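Local coordinates for protein beta-lactamase/D-alanine Carboxypeptidase (Yersinia pestis, PDB 3RJU) that probably acts on beta-lactam or peptidoglycan-peptide substrates as a serine hydrolase of the beta-lactamase and D-alanine carboxypeptidase family, at residues T68-M72 / L167-L171; V81-L87 / P105-L111; L208-V212 / T328-L332. One frame throughout, in Å; residues are numbered along the deposited sequence.

In the fold
Contact 1 is fully buried and wholly apolar across its interface: helix 64-77 packs on helix 162-175. Contact 2, partly buried, adjoins it, with centres about 10 Å apart; Leu108 packs on both of these helices and Leu87 on Ala170 of helix 162-175, but here loop 81-87 is fastened to the start of helix 108-113 mainly by backbone hydrogen bonds. Contact 3 lies on the other side of the chain's centre, its centre about 29 Å from that of contact 1. There two irregular segments, one continuing from strand 321-328, share one direct hydrogen bond and two waters, as suits a partly solvated border.

Contact 1 of 3, residues T68-M72 / L167-L171; sequences TSEIM and LADAL
The hydroxyl OG1 of Thr68, whose methyl packs on Leu167, is gripped by Gly225 O and Thr64 O, with Tyr179 OH as a weak third partner. This anchors the side chain and fixes its rotation: chi1 of -46° sets CG2 opposite the backbone N, and from there it reaches Leu167 CD2 at 3.8 Å, the two side chains sliding past each other in opposite directions. Leu171 contributes the largest share of the buried surface. Its CD1 lies 3.6 Å from Thr68 O, the carbonyl that accepts the helical bond from Met72 N, and the same methyl touches Ile71 CG2 at 4.0 Å. CD1 and CD2 of Leu171 both sit 3.9 Å from CB of Met72, a selenomethionine. Farther out, the Met72 chain bends at chi3 (62°), and its SE meets Leu167 CD1 at 4.0 Å, the side chains crossing at about a right angle. No hydrogen bond joins the segments. The axes of the two short segments approach to 10.2 Å and lie 31° apart, a spacing filled by Leu167 and Leu171 with Thr68 and Met72. Such apolar helix packing is characteristic of the helical part of the serine beta-lactamase fold, where the probable SxxK motif, Ser62 to Lys65, runs into the start of helix 64-77.

Contact 2 of 3, residues V81-L87 / P105-L111; sequences VKLTDPL and PIRLLHL
Leu87 and Ile106 open a set of backbone hydrogen bonds, Leu87 N donating to Ile106 O at 2.8 Å. On the other side of the single bridge pairing Pro86 with Arg107, Leu108 N reaches Asp85 O at 2.9 Å. Leu109 N then takes Leu83 O at 2.8 Å, so amides of the first helical turn are met by carbonyls of the loop. Two CA-H...O contacts, from Arg107 CA to Asp85 O and from Pro86 CA to Ile106 O, accompany the bridge.

One side chain also bonds across. Arg107, extended from CG to NE, runs alongside Pro86 and brings NH1 to Thr84 O at 2.8 Å; the oxygen lies in the guanidinium plane and the nitrogen in the carbonyl plane, while Pro105 CG lies above one face, toward its rim. Within the segments, Arg107 at the N-cap gives its N-H to His110 ND1 at 3.0 Å, in the ring plane, one half of a capping box. The type I turn from Lys82 to Asp85 is closed by Asp85 N bonding to Lys82 O; Asp85 OD2 reinforces it by accepting Lys82 N from above the carboxylate plane, and also bonds to Tyr90 OH.

Apolar contacts add to these bonds. Leu108 sends CD1 to Val81 CB at 4.0 Å, and the Leu87 and Leu111 side chains cross at about a right angle, their CD1 atoms 4.0 Å apart.

The joined unit rests on Met72 of helix 64-77 and Ala170 of helix 162-175, while Leu83 and Leu109 meet Tyr262 of strand 261-264.

Contact 3 of 3, residues L208-V212 / T328-L332; sequences LMIGV and TRSQL
A chi1 of 43° tucks Thr328 OG1 between its own backbone N and carbonyl carbon and leaves CG2 turned to Met209, where it meets CB at 3.7 Å. Met209, a selenomethionine, bends at chi3 (55°) and returns its CE to Thr328 OG1, again at 3.7 Å, so that the two side chains cross at about a right angle. The hydroxyl oxygen is well used: Gly25 N bonds to it, and it donates to a water 2.7 Å away, which in turn donates to Ile210 O.

From Met209 and Thr328 onward the two segments run in nearly the same direction. Gly211, which has no side chain, lets its CA lie 3.6 Å from Arg329 O. That carbonyl takes the one direct hydrogen bond between the segments, from Val212 N at 2.8 Å, almost straight at the hydrogen. Val212 also packs its CG2 against Gln331 N at 3.7 Å, and its CG1 approaches Gln331 OE1.

A second water joins Val212 O to Arg329 NH2, the water donating to the carbonyl and accepting from the guanidinium at 2.9 Å. NH1 of the same group holds Thr333 O and, more obliquely, Gln331 O, which holds the guanidinium against the chain that follows strand 321-328. The only direct bond uses backbone atoms, and waters bond to Ile210 O and Val212 O, which implies a join that combines side-chain packing with partly hydrated polar links.

Contact 1 of 3, residues T68-M72 / L167-L171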
loop_
_atom_site.group_PDB
_atom_site.type_symbol
_atom_site.label_atom_id
_atom_site.label_comp_id
_atom_site.label_asym_id
_atom_site.label_seq_id
_atom_site.Cartn_x
_atom_site.Cartn_y
_atom_site.Cartn_z
ATOM N N THR A 68 7.097 1.336 1.242
ATOM C CA THR A 68 8.357 0.675 0.892
ATOM C C THR A 68 8.972 1.353 -0.323
ATOM O O THR A 68 10.157 1.675 -0.326
ATOM C CB THR A 68 8.137 -0.803 0.595
ATOM O OG1 THR A 68 7.303 -1.348 1.634
ATOM C CG2 THR A 68 9.468 -1.551 0.548
ATOM N N SER A 69 8.171 1.589 -1.358
ATOM C CA SER A 69 8.692 2.312 -2.527
ATOM C C SER A 69 9.100 3.746 -2.202
ATOM O O SER A 69 10.089 4.258 -2.746
ATOM C CB SER A 69 7.702 2.250 -3.694
ATOM O OG SER A 69 7.812 0.973 -4.317
ATOM N N GLU A 70 8.357 4.397 -1.304
ATOM C CA GLU A 70 8.734 5.736 -0.851
ATOM C C GLU A 70 10.140 5.735 -0.247
ATOM O O GLU A 70 10.982 6.574 -0.575
ATOM C CB GLU A 70 7.744 6.273 0.200
ATOM C CG GLU A 70 8.233 7.600 0.822
ATOM C CD GLU A 70 7.234 8.306 1.705
ATOM O OE1 GLU A 70 6.241 7.697 2.053
ATOM O OE2 GLU A 70 7.481 9.482 2.087
ATOM N N ILE A 71 10.386 4.789 0.650
ATOM C CA ILE A 71 11.699 4.645 1.263
ATOM C C ILE A 71 12.779 4.359 0.224
ATOM O O ILE A 71 13.863 4.954 0.278
ATOM C CB ILE A 71 11.673 3.596 2.393
ATOM C CG1 ILE A 71 10.810 4.132 3.543
ATOM C CG2 ILE A 71 13.096 3.256 2.886
ATOM C CD1 ILE A 71 10.494 3.106 4.608
HETATM N N MSE A 72 12.498 3.471 -0.726
HETATM C CA MSE A 72 13.456 3.210 -1.797
HETATM C C MSE A 72 13.784 4.501 -2.563
HETATM O O MSE A 72 14.947 4.812 -2.812
HETATM C CB MSE A 72 12.928 2.153 -2.761
HETATM C CG MSE A 72 13.904 1.828 -3.890
HETATM SE SE MSE A 72 13.104 0.640 -5.214
HETATM C CE MSE A 72 11.665 1.823 -5.807
ATOM N N LEU A 167 12.508 -6.489 -0.871
ATOM C CA LEU A 167 12.877 -5.096 -1.096
ATOM C C LEU A 167 13.147 -4.390 0.232
ATOM O O LEU A 167 14.158 -3.687 0.382
ATOM C CB LEU A 167 11.787 -4.361 -1.874
ATOM C CG LEU A 167 12.015 -2.875 -2.144
ATOM C CD1 LEU A 167 13.344 -2.620 -2.872
ATOM C CD2 LEU A 167 10.832 -2.300 -2.936
ATOM N N ALA A 168 12.254 -4.572 1.202
ATOM C CA ALA A 168 12.448 -3.947 2.510
ATOM C C ALA A 168 13.750 -4.434 3.118
ATOM O O ALA A 168 14.498 -3.634 3.672
ATOM C CB ALA A 168 11.283 -4.255 3.455
ATOM N N ASP A 169 14.027 -5.733 2.985
ATOM C CA ASP A 169 15.276 -6.309 3.505
ATOM C C ASP A 169 16.490 -5.607 2.873
ATOM O O ASP A 169 17.490 -5.292 3.555
ATOM C CB ASP A 169 15.380 -7.803 3.191
ATOM C CG ASP A 169 14.250 -8.642 3.810
ATOM O OD1 ASP A 169 13.572 -8.194 4.769
ATOM O OD2 ASP A 169 14.046 -9.777 3.325
ATOM N N ALA A 170 16.416 -5.398 1.563
ATOM C CA ALA A 170 17.524 -4.799 0.832
ATOM C C ALA A 170 17.731 -3.358 1.278
ATOM O O ALA A 170 18.866 -2.907 1.467
ATOM C CB ALA A 170 17.249 -4.860 -0.675
ATOM N N LEU A 171 16.625 -2.633 1.442
ATOM C CA LEU A 171 16.690 -1.236 1.840
ATOM C C LEU A 171 17.302 -1.094 3.236
ATOM O O LEU A 171 18.124 -0.198 3.487
ATOM C CB LEU A 171 15.303 -0.607 1.798
ATOM C CG LEU A 171 14.655 -0.584 0.412
ATOM C CD1 LEU A 171 13.258 0.041 0.508
ATOM C CD2 LEU A 171 15.529 0.197 -0.601
#

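Contact 2 of 3, residues V81-L87 / P105-L111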
loop_
_atom_site.group_PDB
_atom_site.type_symbol
_atom_site.label_atom_id
_atom_site.label_comp_id
_atom_site.label_asym_id
_atom_site.label_seq_id
_atom_site.Cartn_x
_atom_site.Cartn_y
_atom_site.Cartn_z
ATOM N N VAL A 81 20.943 3.824 -2.331
ATOM C CA VAL A 81 20.677 2.759 -3.307
ATOM C C VAL A 81 20.459 3.392 -4.658
ATOM O O VAL A 81 20.337 4.612 -4.758
ATOM C CB VAL A 81 19.421 1.902 -2.971
ATOM C CG1 VAL A 81 19.536 1.279 -1.590
ATOM C CG2 VAL A 81 18.121 2.716 -3.120
ATOM N N LYS A 82 20.421 2.555 -5.688
ATOM C CA LYS A 82 19.914 2.933 -7.003
ATOM C C LYS A 82 18.759 1.993 -7.319
ATOM O O LYS A 82 18.810 0.803 -6.965
ATOM C CB LYS A 82 20.992 2.771 -8.071
ATOM C CG LYS A 82 22.172 3.704 -7.918
ATOM C CD LYS A 82 23.179 3.393 -9.004
ATOM C CE LYS A 82 24.332 4.377 -9.024
ATOM N NZ LYS A 82 25.265 4.052 -10.148
ATOM N N LEU A 83 17.724 2.507 -7.983
ATOM C CA LEU A 83 16.608 1.661 -8.404
ATOM C C LEU A 83 17.082 0.487 -9.248
ATOM O O LEU A 83 16.437 -0.566 -9.289
ATOM C CB LEU A 83 15.565 2.453 -9.186
ATOM C CG LEU A 83 14.418 3.013 -8.336
ATOM C CD1 LEU A 83 14.918 3.880 -7.194
ATOM C CD2 LEU A 83 13.452 3.764 -9.233
ATOM N N THR A 84 18.202 0.672 -9.935
ATOM C CA THR A 84 18.734 -0.361 -10.821
ATOM C C THR A 84 19.687 -1.350 -10.135
ATOM O O THR A 84 20.218 -2.258 -10.784
ATOM C CB THR A 84 19.445 0.280 -12.007
ATOM O OG1 THR A 84 20.343 1.275 -11.514
ATOM C CG2 THR A 84 18.433 0.942 -12.940
ATOM N N ASP A 85 19.917 -1.191 -8.832
ATOM C CA ASP A 85 20.822 -2.109 -8.139
ATOM C C ASP A 85 20.250 -3.508 -8.177
ATOM O O ASP A 85 19.067 -3.717 -7.891
ATOM C CB ASP A 85 20.964 -1.749 -6.662
ATOM C CG ASP A 85 21.856 -0.553 -6.428
ATOM O OD1 ASP A 85 22.651 -0.210 -7.328
ATOM O OD2 ASP A 85 21.771 0.029 -5.327
ATOM N N PRO A 86 21.091 -4.485 -8.492
ATOM C CA PRO A 86 20.669 -5.883 -8.319
ATOM C C PRO A 86 20.330 -6.166 -6.858
ATOM O O PRO A 86 21.024 -5.676 -5.958
ATOM C CB PRO A 86 21.917 -6.662 -8.715
ATOM C CG PRO A 86 22.618 -5.750 -9.692
ATOM C CD PRO A 86 22.409 -4.368 -9.149
ATOM N N LEU A 87 19.266 -6.927 -6.618
ATOM C CA LEU A 87 18.987 -7.376 -5.264
ATOM C C LEU A 87 20.225 -8.039 -4.648
ATOM O O LEU A 87 20.478 -7.910 -3.452
ATOM C CB LEU A 87 17.810 -8.347 -5.253
ATOM C CG LEU A 87 17.473 -8.988 -3.905
ATOM C CD1 LEU A 87 17.114 -7.915 -2.896
ATOM C CD2 LEU A 87 16.314 -9.968 -4.061
ATOM N N PRO A 105 19.918 -9.766 -13.869
ATOM C CA PRO A 105 19.594 -9.949 -12.447
ATOM C C PRO A 105 18.285 -9.284 -12.066
ATOM O O PRO A 105 17.873 -8.338 -12.729
ATOM C CB PRO A 105 20.741 -9.227 -11.740
ATOM C CG PRO A 105 21.142 -8.143 -12.720
ATOM C CD PRO A 105 21.020 -8.805 -14.077
ATOM N N ILE A 106 17.655 -9.754 -10.995
ATOM C CA ILE A 106 16.544 -9.025 -10.413
ATOM C C ILE A 106 17.078 -7.741 -9.791
ATOM O O ILE A 106 18.008 -7.792 -8.995
ATOM C CB ILE A 106 15.861 -9.869 -9.330
ATOM C CG1 ILE A 106 15.159 -11.064 -9.978
ATOM C CG2 ILE A 106 14.863 -9.042 -8.514
ATOM C CD1 ILE A 106 14.780 -12.153 -9.005
ATOM N N ARG A 107 16.493 -6.596 -10.151
ATOM C CA ARG A 107 16.898 -5.307 -9.603
ATOM C C ARG A 107 15.817 -4.738 -8.681
ATOM O O ARG A 107 14.672 -5.214 -8.689
ATOM C CB ARG A 107 17.210 -4.322 -10.731
ATOM C CG ARG A 107 18.258 -4.862 -11.678
ATOM C CD ARG A 107 18.409 -3.974 -12.908
ATOM N NE ARG A 107 19.334 -4.577 -13.865
ATOM C CZ ARG A 107 20.655 -4.377 -13.885
ATOM N NH1 ARG A 107 21.222 -3.556 -13.007
ATOM N NH2 ARG A 107 21.409 -4.992 -14.799
ATOM N N LEU A 108 16.165 -3.735 -7.884
ATOM C CA LEU A 108 15.190 -3.196 -6.930
ATOM C C LEU A 108 13.919 -2.715 -7.641
ATOM O O LEU A 108 12.816 -2.979 -7.174
ATOM C CB LEU A 108 15.777 -2.089 -6.049
ATOM C CG LEU A 108 17.028 -2.466 -5.241
ATOM C CD1 LEU A 108 17.441 -1.302 -4.352
ATOM C CD2 LEU A 108 16.854 -3.757 -4.426
ATOM N N LEU A 109 14.088 -2.065 -8.790
ATOM C CA LEU A 109 12.972 -1.623 -9.624
ATOM C C LEU A 109 11.998 -2.757 -9.947
ATOM O O LEU A 109 10.770 -2.552 -9.987
ATOM C CB LEU A 109 13.509 -0.990 -10.917
ATOM C CG LEU A 109 12.459 -0.651 -11.967
ATOM C CD1 LEU A 109 11.481 0.397 -11.399
ATOM C CD2 LEU A 109 13.122 -0.139 -13.241
ATOM N N HIS A 110 12.537 -3.945 -10.209
ATOM C CA HIS A 110 11.691 -5.090 -10.545
ATOM C C HIS A 110 10.868 -5.519 -9.335
ATOM O O HIS A 110 9.701 -5.882 -9.471
ATOM C CB HIS A 110 12.513 -6.275 -11.071
ATOM C CG HIS A 110 13.276 -5.968 -12.320
ATOM N ND1 HIS A 110 14.649 -6.094 -12.405
ATOM C CD2 HIS A 110 12.856 -5.536 -13.535
ATOM C CE1 HIS A 110 15.041 -5.762 -13.626
ATOM N NE2 HIS A 110 13.975 -5.403 -14.327
ATOM N N LEU A 111 11.481 -5.514 -8.155
ATOM C CA LEU A 111 10.731 -5.869 -6.953
ATOM C C LEU A 111 9.590 -4.873 -6.758
ATOM O O LEU A 111 8.472 -5.264 -6.403
ATOM C CB LEU A 111 11.646 -5.855 -5.722
ATOM C CG LEU A 111 12.875 -6.769 -5.788
ATOM C CD1 LEU A 111 13.768 -6.473 -4.575
ATOM C CD2 LEU A 111 12.480 -8.233 -5.828
#

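Contact 3 of 3, residues L208-V212 / T328-L332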
loop_
_atom_site.group_PDB
_atom_site.type_symbol
_atom_site.label_atom_id
_atom_site.label_comp_id
_atom_site.label_asym_id
_atom_site.label_seq_id
_atom_site.Cartn_x
_atom_site.Cartn_y
_atom_site.Cartn_z
ATOM N N LEU A 208 -7.546 -1.386 17.703
ATOM C CA LEU A 208 -7.613 -2.040 16.386
ATOM C C LEU A 208 -9.053 -2.474 16.104
ATOM O O LEU A 208 -9.703 -3.139 16.943
ATOM C CB LEU A 208 -6.665 -3.243 16.316
ATOM C CG LEU A 208 -6.570 -3.934 14.949
ATOM C CD1 LEU A 208 -5.911 -3.019 13.907
ATOM C CD2 LEU A 208 -5.831 -5.261 15.056
HETATM N N MSE A 209 -9.577 -2.034 14.962
HETATM C CA MSE A 209 -10.924 -2.404 14.542
HETATM C C MSE A 209 -10.940 -3.893 14.205
HETATM O O MSE A 209 -9.897 -4.474 13.879
HETATM C CB MSE A 209 -11.348 -1.573 13.327
HETATM C CG MSE A 209 -11.350 -0.056 13.590
HETATM SE SE MSE A 209 -11.752 0.915 11.958
HETATM C CE MSE A 209 -13.452 0.086 11.455
ATOM N N ILE A 210 -12.126 -4.495 14.275
ATOM C CA ILE A 210 -12.302 -5.924 14.115
ATOM C C ILE A 210 -13.430 -6.211 13.129
ATOM O O ILE A 210 -14.521 -5.649 13.235
ATOM C CB ILE A 210 -12.634 -6.591 15.464
ATOM C CG1 ILE A 210 -11.425 -6.491 16.412
ATOM C CG2 ILE A 210 -13.044 -8.038 15.264
ATOM C CD1 ILE A 210 -11.715 -6.912 17.860
ATOM N N GLY A 211 -13.161 -7.083 12.168
ATOM C CA GLY A 211 -14.199 -7.586 11.283
ATOM C C GLY A 211 -14.029 -9.081 11.093
ATOM O O GLY A 211 -13.302 -9.732 11.849
ATOM N N VAL A 212 -14.673 -9.625 10.071
ATOM C CA VAL A 212 -14.568 -11.047 9.777
ATOM C C VAL A 212 -13.175 -11.342 9.235
ATOM O O VAL A 212 -12.655 -10.605 8.395
ATOM C CB VAL A 212 -15.651 -11.482 8.765
ATOM C CG1 VAL A 212 -15.441 -12.924 8.306
ATOM C CG2 VAL A 212 -17.039 -11.310 9.391
ATOM N N THR A 328 -13.613 -2.666 7.606
ATOM C CA THR A 328 -13.530 -4.008 8.151
ATOM C C THR A 328 -14.628 -4.889 7.512
ATOM O O THR A 328 -15.798 -4.497 7.420
ATOM C CB THR A 328 -13.660 -3.995 9.677
ATOM O OG1 THR A 328 -14.715 -3.097 10.038
ATOM C CG2 THR A 328 -12.363 -3.529 10.336
ATOM N N ARG A 329 -14.238 -6.069 7.038
ATOM C CA ARG A 329 -15.129 -6.926 6.250
ATOM C C ARG A 329 -16.246 -7.556 7.077
ATOM O O ARG A 329 -16.034 -7.948 8.217
ATOM C CB ARG A 329 -14.331 -8.075 5.622
ATOM C CG ARG A 329 -13.278 -7.637 4.593
ATOM C CD ARG A 329 -12.774 -8.871 3.835
ATOM N NE ARG A 329 -13.831 -9.416 2.988
ATOM C CZ ARG A 329 -14.519 -10.535 3.246
ATOM N NH1 ARG A 329 -15.491 -10.927 2.427
ATOM N NH2 ARG A 329 -14.252 -11.264 4.323
ATOM N N SER A 330 -17.428 -7.683 6.486
ATOM C CA SER A 330 -18.318 -8.754 6.909
ATOM C C SER A 330 -18.157 -9.917 5.923
ATOM O O SER A 330 -17.426 -9.808 4.925
ATOM C CB SER A 330 -19.774 -8.282 6.939
ATOM O OG SER A 330 -20.234 -8.025 5.629
ATOM N N GLN A 331 -18.837 -11.032 6.176
ATOM C CA GLN A 331 -18.692 -12.181 5.297
ATOM C C GLN A 331 -18.990 -11.851 3.820
ATOM O O GLN A 331 -18.307 -12.350 2.920
ATOM C CB GLN A 331 -19.574 -13.339 5.782
ATOM C CG GLN A 331 -19.503 -14.577 4.913
ATOM C CD GLN A 331 -18.119 -15.218 4.857
ATOM O OE1 GLN A 331 -17.313 -15.121 5.801
ATOM N NE2 GLN A 331 -17.839 -15.893 3.739
ATOM N N LEU A 332 -19.992 -11.011 3.565
ATOM C CA LEU A 332 -20.421 -10.750 2.187
ATOM C C LEU A 332 -19.598 -9.662 1.480
ATOM O O LEU A 332 -19.772 -9.422 0.281
ATOM C CB LEU A 332 -21.928 -10.413 2.137
ATOM C CG LEU A 332 -22.450 -9.209 2.924
ATOM C CD1 LEU A 332 -22.061 -7.919 2.252
ATOM C CD2 LEU A 332 -23.981 -9.317 3.025
HETATM O O HOH W 1 -14.755 -2.902 12.713
HETATM O O HOH W 2 -11.899 -11.518 5.951
#